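Local coordinates for 2,5-dihydroxypyridine 5,6-dioxygenase (Pseudomonas putida KT2440, PDB 7CUP), which catalyses the iron(II)-dependent dioxygenolytic ring cleavage of 2,5-dihydroxypyridine between carbons 5 and 6, giving N-formylmaleamate in aerobic nicotinate degradation, at residues L208-G213 with N221-R226; E225-E230 with T237-G242; R293-N298 with P322-D327. One frame throughout, in Å; residues are numbered along the deposited sequence.

Interaction 1. Residues L208-G213 with N221-R226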
loop_
_atom_site.group_PDB
_atom_site.type_symbol
_atom_site.label_atom_id
_atom_site.label_comp_id
_atom_site.label_asym_id
_atom_site.label_seq_id
_atom_site.Cartn_x
_atom_site.Cartn_y
_atom_site.Cartn_z
ATOM N N LEU A 208 29.212 -23.859 -33.271
ATOM C CA LEU A 208 27.854 -23.276 -33.165
ATOM C C LEU A 208 27.944 -21.805 -33.557
ATOM O O LEU A 208 28.719 -21.078 -32.933
ATOM C CB LEU A 208 27.319 -23.480 -31.746
ATOM C CG LEU A 208 26.986 -24.929 -31.395
ATOM C CD1 LEU A 208 26.871 -25.110 -29.887
ATOM C CD2 LEU A 208 25.726 -25.421 -32.119
ATOM N N VAL A 209 27.204 -21.421 -34.601
ATOM C CA VAL A 209 27.150 -20.011 -35.081
ATOM C C VAL A 209 25.850 -19.387 -34.563
ATOM O O VAL A 209 24.742 -19.840 -34.934
ATOM C CB VAL A 209 27.271 -19.912 -36.615
ATOM C CG1 VAL A 209 26.991 -18.496 -37.122
ATOM C CG2 VAL A 209 28.637 -20.417 -37.083
ATOM N N LEU A 210 25.984 -18.369 -33.734
ATOM C CA LEU A 210 24.834 -17.483 -33.447
ATOM C C LEU A 210 24.691 -16.619 -34.693
ATOM O O LEU A 210 25.589 -15.834 -34.965
ATOM C CB LEU A 210 25.099 -16.650 -32.192
ATOM C CG LEU A 210 24.926 -17.372 -30.862
ATOM C CD1 LEU A 210 25.917 -18.516 -30.721
ATOM C CD2 LEU A 210 25.107 -16.393 -29.717
ATOM N N ASP A 211 23.650 -16.838 -35.477
ATOM C CA ASP A 211 23.400 -16.023 -36.686
ATOM C C ASP A 211 22.792 -14.692 -36.261
ATOM O O ASP A 211 22.380 -14.557 -35.089
ATOM C CB ASP A 211 22.491 -16.742 -37.668
ATOM C CG ASP A 211 22.560 -16.165 -39.068
ATOM O OD1 ASP A 211 23.391 -15.268 -39.284
ATOM O OD2 ASP A 211 21.813 -16.636 -39.919
ATOM N N VAL A 212 22.771 -13.733 -37.188
ATOM C CA VAL A 212 21.962 -12.490 -37.054
ATOM C C VAL A 212 20.564 -12.977 -36.662
ATOM O O VAL A 212 20.084 -13.944 -37.281
ATOM C CB VAL A 212 21.964 -11.642 -38.352
ATOM C CG1 VAL A 212 21.013 -10.453 -38.260
ATOM C CG2 VAL A 212 23.360 -11.150 -38.721
ATOM N N GLY A 213 19.991 -12.414 -35.598
ATOM C CA GLY A 213 18.642 -12.783 -35.129
ATOM C C GLY A 213 18.661 -13.831 -34.029
ATOM O O GLY A 213 17.618 -14.008 -33.377
ATOM N N ASN A 221 19.230 -10.023 -26.215
ATOM C CA ASN A 221 19.518 -9.264 -27.458
ATOM C C ASN A 221 19.347 -10.221 -28.612
ATOM O O ASN A 221 19.669 -11.388 -28.438
ATOM C CB ASN A 221 20.946 -8.714 -27.512
ATOM C CG ASN A 221 21.175 -7.612 -26.500
ATOM O OD1 ASN A 221 22.274 -7.465 -25.937
ATOM N ND2 ASN A 221 20.132 -6.827 -26.278
ATOM N N TYR A 222 18.820 -9.735 -29.716
ATOM C CA TYR A 222 18.966 -10.383 -31.039
ATOM C C TYR A 222 20.345 -9.995 -31.582
ATOM O O TYR A 222 20.617 -8.794 -31.686
ATOM C CB TYR A 222 17.845 -9.937 -31.971
ATOM C CG TYR A 222 16.462 -10.306 -31.511
ATOM C CD1 TYR A 222 15.926 -11.550 -31.784
ATOM C CD2 TYR A 222 15.645 -9.386 -30.878
ATOM C CE1 TYR A 222 14.618 -11.869 -31.448
ATOM C CE2 TYR A 222 14.346 -9.695 -30.512
ATOM C CZ TYR A 222 13.826 -10.950 -30.783
ATOM O OH TYR A 222 12.541 -11.255 -30.399
ATOM N N CYS A 223 21.193 -10.967 -31.901
ATOM C CA CYS A 223 22.528 -10.702 -32.508
ATOM C C CYS A 223 22.341 -9.894 -33.797
ATOM O O CYS A 223 21.487 -10.268 -34.610
ATOM C CB CYS A 223 23.264 -12.002 -32.799
ATOM S SG CYS A 223 23.730 -12.853 -31.276
ATOM N N ARG A 224 23.102 -8.827 -33.982
ATOM C CA ARG A 224 23.063 -8.040 -35.242
ATOM C C ARG A 224 24.265 -8.424 -36.112
ATOM O O ARG A 224 24.254 -8.085 -37.287
ATOM C CB ARG A 224 22.942 -6.550 -34.899
ATOM C CG ARG A 224 21.639 -6.191 -34.194
ATOM C CD ARG A 224 20.431 -6.690 -34.970
ATOM N NE ARG A 224 20.365 -6.133 -36.337
ATOM C CZ ARG A 224 19.599 -5.105 -36.708
ATOM N NH1 ARG A 224 18.805 -4.504 -35.838
ATOM N NH2 ARG A 224 19.594 -4.698 -37.966
ATOM N N GLU A 225 25.223 -9.166 -35.577
ATOM C CA GLU A 225 26.271 -9.851 -36.377
ATOM C C GLU A 225 26.504 -11.224 -35.756
ATOM O O GLU A 225 26.217 -11.411 -34.568
ATOM C CB GLU A 225 27.608 -9.098 -36.434
ATOM C CG GLU A 225 27.575 -7.668 -35.926
ATOM C CD GLU A 225 28.955 -7.069 -35.664
ATOM O OE1 GLU A 225 29.130 -6.377 -34.601
ATOM O OE2 GLU A 225 29.858 -7.294 -36.527
ATOM N N ARG A 226 27.063 -12.132 -36.538
ATOM C CA ARG A 226 27.320 -13.535 -36.148
ATOM C C ARG A 226 28.308 -13.608 -34.984
ATOM O O ARG A 226 29.214 -12.774 -34.876
ATOM C CB ARG A 226 27.842 -14.296 -37.366
ATOM C CG ARG A 226 26.810 -14.407 -38.467
ATOM C CD ARG A 226 27.261 -15.335 -39.566
ATOM N NE ARG A 226 26.126 -15.638 -40.413
ATOM C CZ ARG A 226 26.206 -16.142 -41.639
ATOM N NH1 ARG A 226 27.393 -16.388 -42.171
ATOM N NH2 ARG A 226 25.098 -16.396 -42.321
HETATM O O HOH W 1 22.315 -16.766 -42.478
#

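Interaction 2. Residues E225-E230 with T237-G242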
loop_
_atom_site.group_PDB
_atom_site.type_symbol
_atom_site.label_atom_id
_atom_site.label_comp_id
_atom_site.label_asym_id
_atom_site.label_seq_id
_atom_site.Cartn_x
_atom_site.Cartn_y
_atom_site.Cartn_z
ATOM N N GLU A 225 25.223 -9.166 -35.577
ATOM C CA GLU A 225 26.271 -9.851 -36.377
ATOM C C GLU A 225 26.504 -11.224 -35.756
ATOM O O GLU A 225 26.217 -11.411 -34.568
ATOM C CB GLU A 225 27.608 -9.098 -36.434
ATOM C CG GLU A 225 27.575 -7.668 -35.926
ATOM C CD GLU A 225 28.955 -7.069 -35.664
ATOM O OE1 GLU A 225 29.130 -6.377 -34.601
ATOM O OE2 GLU A 225 29.858 -7.294 -36.527
ATOM N N ARG A 226 27.063 -12.132 -36.538
ATOM C CA ARG A 226 27.320 -13.535 -36.148
ATOM C C ARG A 226 28.308 -13.608 -34.984
ATOM O O ARG A 226 29.214 -12.774 -34.876
ATOM C CB ARG A 226 27.842 -14.296 -37.366
ATOM C CG ARG A 226 26.810 -14.407 -38.467
ATOM C CD ARG A 226 27.261 -15.335 -39.566
ATOM N NE ARG A 226 26.126 -15.638 -40.413
ATOM C CZ ARG A 226 26.206 -16.142 -41.639
ATOM N NH1 ARG A 226 27.393 -16.388 -42.171
ATOM N NH2 ARG A 226 25.098 -16.396 -42.321
ATOM N N ILE A 227 28.105 -14.583 -34.114
ATOM C CA ILE A 227 29.151 -15.046 -33.168
ATOM C C ILE A 227 29.432 -16.489 -33.541
ATOM O O ILE A 227 28.451 -17.234 -33.674
ATOM C CB ILE A 227 28.709 -14.896 -31.707
ATOM C CG1 ILE A 227 28.303 -13.453 -31.397
ATOM C CG2 ILE A 227 29.791 -15.395 -30.770
ATOM C CD1 ILE A 227 27.656 -13.300 -30.047
ATOM N N THR A 228 30.704 -16.808 -33.792
ATOM C CA THR A 228 31.185 -18.194 -34.006
ATOM C C THR A 228 31.783 -18.727 -32.699
ATOM O O THR A 228 32.707 -18.080 -32.156
ATOM C CB THR A 228 32.222 -18.246 -35.135
ATOM O OG1 THR A 228 31.658 -17.630 -36.286
ATOM C CG2 THR A 228 32.610 -19.666 -35.483
ATOM N N LEU A 229 31.265 -19.853 -32.213
ATOM C CA LEU A 229 31.814 -20.598 -31.051
ATOM C C LEU A 229 32.467 -21.891 -31.555
ATOM O O LEU A 229 31.781 -22.715 -32.204
ATOM C CB LEU A 229 30.695 -20.915 -30.056
ATOM C CG LEU A 229 29.816 -19.730 -29.675
ATOM C CD1 LEU A 229 28.614 -20.197 -28.884
ATOM C CD2 LEU A 229 30.620 -18.731 -28.883
ATOM N N GLU A 230 33.758 -22.029 -31.284
ATOM C CA GLU A 230 34.534 -23.270 -31.549
ATOM C C GLU A 230 34.543 -24.053 -30.237
ATOM O O GLU A 230 34.922 -23.465 -29.184
ATOM C CB GLU A 230 35.925 -22.934 -32.097
ATOM C CG GLU A 230 35.882 -22.379 -33.513
ATOM C CD GLU A 230 36.970 -21.370 -33.860
ATOM O OE1 GLU A 230 37.956 -21.245 -33.089
ATOM O OE2 GLU A 230 36.831 -20.692 -34.910
ATOM N N THR A 237 36.284 -23.043 -26.903
ATOM C CA THR A 237 37.723 -22.666 -26.916
ATOM C C THR A 237 37.925 -21.405 -27.749
ATOM O O THR A 237 38.987 -20.765 -27.599
ATOM C CB THR A 237 38.577 -23.830 -27.419
ATOM O OG1 THR A 237 38.053 -24.126 -28.716
ATOM C CG2 THR A 237 38.512 -25.014 -26.475
ATOM N N GLY A 238 36.937 -21.021 -28.550
ATOM C CA GLY A 238 37.021 -19.792 -29.347
ATOM C C GLY A 238 35.683 -19.088 -29.388
ATOM O O GLY A 238 34.702 -19.775 -29.620
ATOM N N ILE A 239 35.695 -17.763 -29.264
ATOM C CA ILE A 239 34.514 -16.880 -29.491
ATOM C C ILE A 239 34.923 -15.737 -30.434
ATOM O O ILE A 239 35.743 -14.867 -30.021
ATOM C CB ILE A 239 33.971 -16.371 -28.146
ATOM C CG1 ILE A 239 33.667 -17.532 -27.194
ATOM C CG2 ILE A 239 32.767 -15.468 -28.383
ATOM C CD1 ILE A 239 33.222 -17.104 -25.796
ATOM N N HIS A 240 34.351 -15.715 -31.641
ATOM C CA HIS A 240 34.754 -14.810 -32.746
ATOM C C HIS A 240 33.564 -14.064 -33.354
ATOM O O HIS A 240 32.554 -14.699 -33.686
ATOM C CB HIS A 240 35.472 -15.619 -33.830
ATOM C CG HIS A 240 36.563 -16.428 -33.243
ATOM N ND1 HIS A 240 36.545 -17.820 -33.253
ATOM C CD2 HIS A 240 37.646 -16.038 -32.548
ATOM C CE1 HIS A 240 37.612 -18.250 -32.619
ATOM N NE2 HIS A 240 38.309 -17.171 -32.176
ATOM N N GLY A 241 33.768 -12.772 -33.585
ATOM C CA GLY A 241 32.873 -11.876 -34.332
ATOM C C GLY A 241 33.374 -10.455 -34.189
ATOM O O GLY A 241 34.587 -10.284 -34.013
ATOM N N GLY A 242 32.465 -9.483 -34.189
ATOM C CA GLY A 242 32.772 -8.068 -33.921
ATOM C C GLY A 242 32.346 -7.693 -32.516
ATOM O O GLY A 242 33.049 -8.058 -31.561
HETATM O O HOH W 2 29.888 -10.489 -33.248
HETATM O O HOH W 3 31.531 -15.120 -36.082
#

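Interaction 3. Residues R293-N298 with P322-D327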
loop_
_atom_site.group_PDB
_atom_site.type_symbol
_atom_site.label_atom_id
_atom_site.label_comp_id
_atom_site.label_asym_id
_atom_site.label_seq_id
_atom_site.Cartn_x
_atom_site.Cartn_y
_atom_site.Cartn_z
ATOM N N ARG A 293 13.429 -19.599 -25.051
ATOM C CA ARG A 293 13.887 -20.980 -24.745
ATOM C C ARG A 293 13.009 -22.001 -25.479
ATOM O O ARG A 293 13.530 -23.080 -25.820
ATOM C CB ARG A 293 13.901 -21.267 -23.242
ATOM C CG ARG A 293 14.884 -20.424 -22.446
ATOM C CD ARG A 293 14.899 -20.790 -20.992
ATOM N NE ARG A 293 15.972 -20.055 -20.346
ATOM C CZ ARG A 293 15.917 -18.779 -19.974
ATOM N NH1 ARG A 293 14.808 -18.076 -20.172
ATOM N NH2 ARG A 293 16.973 -18.212 -19.394
ATOM N N ALA A 294 11.709 -21.747 -25.614
ATOM C CA ALA A 294 10.716 -22.807 -25.902
ATOM C C ALA A 294 10.245 -22.800 -27.362
ATOM O O ALA A 294 9.596 -23.781 -27.724
ATOM C CB ALA A 294 9.531 -22.753 -24.959
ATOM N N PHE A 295 10.496 -21.776 -28.165
ATOM C CA PHE A 295 9.776 -21.639 -29.455
ATOM C C PHE A 295 10.010 -22.902 -30.312
ATOM O O PHE A 295 11.128 -23.466 -30.355
ATOM C CB PHE A 295 10.099 -20.319 -30.145
ATOM C CG PHE A 295 11.500 -20.117 -30.695
ATOM C CD1 PHE A 295 11.799 -20.445 -32.007
ATOM C CD2 PHE A 295 12.479 -19.456 -29.957
ATOM C CE1 PHE A 295 13.047 -20.165 -32.543
ATOM C CE2 PHE A 295 13.731 -19.192 -30.494
ATOM C CZ PHE A 295 14.022 -19.560 -31.784
ATOM N N TYR A 296 8.947 -23.346 -30.969
ATOM C CA TYR A 296 8.883 -24.570 -31.803
ATOM C C TYR A 296 10.065 -24.611 -32.788
ATOM O O TYR A 296 10.207 -23.693 -33.611
ATOM C CB TYR A 296 7.535 -24.559 -32.523
ATOM C CG TYR A 296 7.111 -25.843 -33.198
ATOM C CD1 TYR A 296 6.574 -26.889 -32.465
ATOM C CD2 TYR A 296 7.143 -25.976 -34.577
ATOM C CE1 TYR A 296 6.116 -28.050 -33.074
ATOM C CE2 TYR A 296 6.677 -27.125 -35.203
ATOM C CZ TYR A 296 6.174 -28.169 -34.449
ATOM O OH TYR A 296 5.730 -29.314 -35.035
ATOM N N GLY A 297 10.919 -25.627 -32.704
ATOM C CA GLY A 297 11.965 -25.864 -33.722
ATOM C C GLY A 297 13.277 -25.147 -33.445
ATOM O O GLY A 297 14.183 -25.239 -34.272
ATOM N N ASN A 298 13.436 -24.489 -32.301
ATOM C CA ASN A 298 14.741 -23.893 -31.939
ATOM C C ASN A 298 15.697 -25.049 -31.604
ATOM O O ASN A 298 15.241 -26.170 -31.328
ATOM C CB ASN A 298 14.595 -22.806 -30.844
ATOM C CG ASN A 298 14.394 -23.311 -29.421
ATOM O OD1 ASN A 298 14.586 -24.489 -29.123
ATOM N ND2 ASN A 298 14.029 -22.414 -28.510
ATOM N N PRO A 322 19.283 -19.992 -27.799
ATOM C CA PRO A 322 18.506 -20.625 -28.863
ATOM C C PRO A 322 18.938 -20.178 -30.267
ATOM O O PRO A 322 19.165 -19.013 -30.480
ATOM C CB PRO A 322 17.066 -20.159 -28.615
ATOM C CG PRO A 322 17.199 -18.877 -27.795
ATOM C CD PRO A 322 18.610 -18.799 -27.265
ATOM N N LEU A 323 19.006 -21.124 -31.201
ATOM C CA LEU A 323 19.345 -20.859 -32.620
ATOM C C LEU A 323 18.144 -21.215 -33.485
ATOM O O LEU A 323 17.474 -22.235 -33.190
ATOM C CB LEU A 323 20.570 -21.687 -33.005
ATOM C CG LEU A 323 21.757 -21.550 -32.077
ATOM C CD1 LEU A 323 22.847 -22.508 -32.508
ATOM C CD2 LEU A 323 22.265 -20.112 -32.054
ATOM N N ARG A 324 17.889 -20.394 -34.504
ATOM C CA ARG A 324 16.845 -20.608 -35.530
ATOM C C ARG A 324 17.419 -21.374 -36.725
ATOM O O ARG A 324 18.646 -21.363 -36.895
ATOM C CB ARG A 324 16.414 -19.278 -36.147
ATOM C CG ARG A 324 15.313 -18.573 -35.395
ATOM C CD ARG A 324 15.620 -17.102 -35.383
ATOM N NE ARG A 324 15.695 -16.409 -36.665
ATOM C CZ ARG A 324 16.801 -15.888 -37.215
ATOM N NH1 ARG A 324 18.024 -16.032 -36.682
ATOM N NH2 ARG A 324 16.656 -15.222 -38.337
ATOM N N ASN A 325 16.534 -21.928 -37.559
ATOM C CA ASN A 325 16.842 -22.374 -38.949
ATOM C C ASN A 325 17.769 -23.582 -38.940
ATOM O O ASN A 325 18.374 -23.840 -39.982
ATOM C CB ASN A 325 17.542 -21.289 -39.770
ATOM C CG ASN A 325 16.731 -20.019 -39.820
ATOM O OD1 ASN A 325 15.513 -20.095 -39.780
ATOM N ND2 ASN A 325 17.395 -18.866 -39.879
ATOM N N CYS A 326 17.827 -24.316 -37.826
ATOM C CA CYS A 326 18.829 -25.378 -37.599
ATOM C C CYS A 326 18.239 -26.699 -38.078
ATOM O O CYS A 326 16.996 -26.857 -38.051
ATOM C CB CYS A 326 19.265 -25.493 -36.141
ATOM S SG CYS A 326 20.496 -24.264 -35.630
ATOM N N ASP A 327 19.117 -27.573 -38.560
ATOM C CA ASP A 327 18.829 -29.008 -38.762
ATOM C C ASP A 327 19.363 -29.720 -37.524
ATOM O O ASP A 327 20.535 -29.498 -37.166
ATOM C CB ASP A 327 19.449 -29.516 -40.068
ATOM C CG ASP A 327 18.968 -28.825 -41.334
ATOM O OD1 ASP A 327 17.853 -28.270 -41.346
ATOM O OD2 ASP A 327 19.725 -28.852 -42.304
HETATM O O HOH W 4 16.656 -24.176 -35.130
#

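Interaction 1. Residues L208-G213 with N221-R226
Where the edge strand 207-210 of a three-stranded antiparallel sheet runs out into a loop, D211 forms a salt bridge with R226, just before the middle strand of that sheet. R226 NE lies 3.0 Å from D211 OD1 in an almost straight bond (175° at the hydrogen). The carboxylate oxygen sits in the guanidinium plane, but NE approaches it from above the carboxylate plane, the two groups being turned 58° against each other. V212 N reaches the same OD1 at 2.7 Å from the opposite face in a more bent bond, and this pair of donors probably limits the turning of the carboxylate. D211 CG lies anti to its backbone N (chi1 -162°), which carries it back toward R226 although D211 CB points away from that segment. Water 1 closes a second link, donating to D211 OD2 and accepting from R226 NH2 at 2.8 Å.

The two segments flank the short antiparallel pair 215-216 and 221-222, which is inserted between two neighbouring strands of the sheet, and their backbones meet at its base. G213 N donates to C223 O at 2.8 Å, while the CA of V212 makes a CA-H...O contact with the same oxygen. Another such contact joins R226 CA to L210 O at 3.1 Å. L210 CD2 packs on C223 SG at 4.1 Å. G213 O meets the edge of the Y222 ring at CD1, 3.4 Å away, and also accepts from W276 NE1. R224 turns outward to form salt bridges with E225 and E244 of the second subunit.

Interaction 2. Residues E225-E230 with T237-G242
T228, L229 and E230 pair with H240, I239 and G238 in the antiparallel beta hairpin of strands 227-232 and 235-240, the middle and outer strands of a three-stranded sheet. The hydrogen-bonded pair T228 and H240 is closed by T228 N to H240 O at 2.8 Å and by H240 N to T228 O at 2.9 Å. E230 N donates to G238 O at 3.0 Å, but the return is split: E230 O accepts from both T237 N, at 2.7 Å, and G238 N, at 3.2 Å. Two residues facing one make this a classic beta bulge.

Apolar contacts hold the face that carries L229 and I239. I239 lies alongside both neighbours, its CG1 3.7 Å from L229 CD2 and its CG2 3.8 Å from I227 CG2, and it also touches L248 and M252 of helix 243-253.

On the other face, the side chains of E230 and H240 cross at about a right angle. E230 CD lies in the plane of the imidazole at its edge, with OE1 3.1 Å from H240 CE1, and the carboxylate is turned 47° from the ring. A CB at G238 would run into OE1, so the glycine leaves room for this carboxylate. An alanine in place of E230 would probably leave the H240 ring edge without its acidic neighbour, free to turn, and open a gap beside G238.

Waters bridge the polar groups near the open end: water 3 joins T228 OG1 to H240 O, and water 2 donates to R226 O and accepts from G242 N.

Interaction 3. Residues R293-N298 with P322-D327
In F295 and N298, chi1 values of 69° and 77° set each CG between the backbone N and the carbonyl carbon; from there F295 CE2 and N298 ND2 both come to rest beside P322 CB. The F295 side chain crosses the proline at about a right angle, with CE2 3.9 Å from P322 CB. Further round the ring, CZ lies 4.0 Å from R324 CG, the two side chains meeting obliquely. N298 CB rests over one face of the same ring, 3.4 Å above its plane and offset toward the rim, so the phenyl group is held by its own segment as well as by the opposing one.

The carboxamide of N298 passes by the proline, ND2 lying 3.8 Å from P322 CB. ND2 donates to R293 O at 2.8 Å in a nearly straight line (174°), with a weak second bond to A292 O. The donor stands above the carbonyl plane of R293, while that oxygen lies in the plane of the amide. This bond ties the last turn of helix 290-294 to the type II beta turn F295-N298 that follows, with G297 at the positive phi suited to its third position.

No direct hydrogen bond crosses between the segments. A CA-H...O contact from N298 CA to L323 O, 3.4 Å long, joins them, and water 4 bridges the backbones, donating to G297 O at 2.8 Å and to L323 O and accepting from C326 N. R324 meanwhile reaches out to E246 of the second subunit.

The contact lies at the ends of the adjacent antiparallel strands 299-303 and 319-323, which carry the iron ligands S302 and D320; R293 NE forms a salt bridge with D320 OD2, a second-shell interaction of a non-heme iron site.

Overall arrangement
Interactions 1 and 2 share E225 and R226 and belong to one three-stranded sheet, in which strand 207-210 pairs with strand 227-232 through L210 N to I227 O at 2.7 Å. Interaction 1 touches interaction 3 through V212 O and R324 NH1, 3.0 Å apart, and through L323 CD2, which packs on L210 CA. Interactions 2 and 3 do not touch; their nearest atoms are about 7 Å apart. Interaction 3 lies nearest the metal, the side chain of P322 being about 10 Å from the bound iron, against about 13 Å for those of L210 and L229. All three therefore lie outside the first coordination shell.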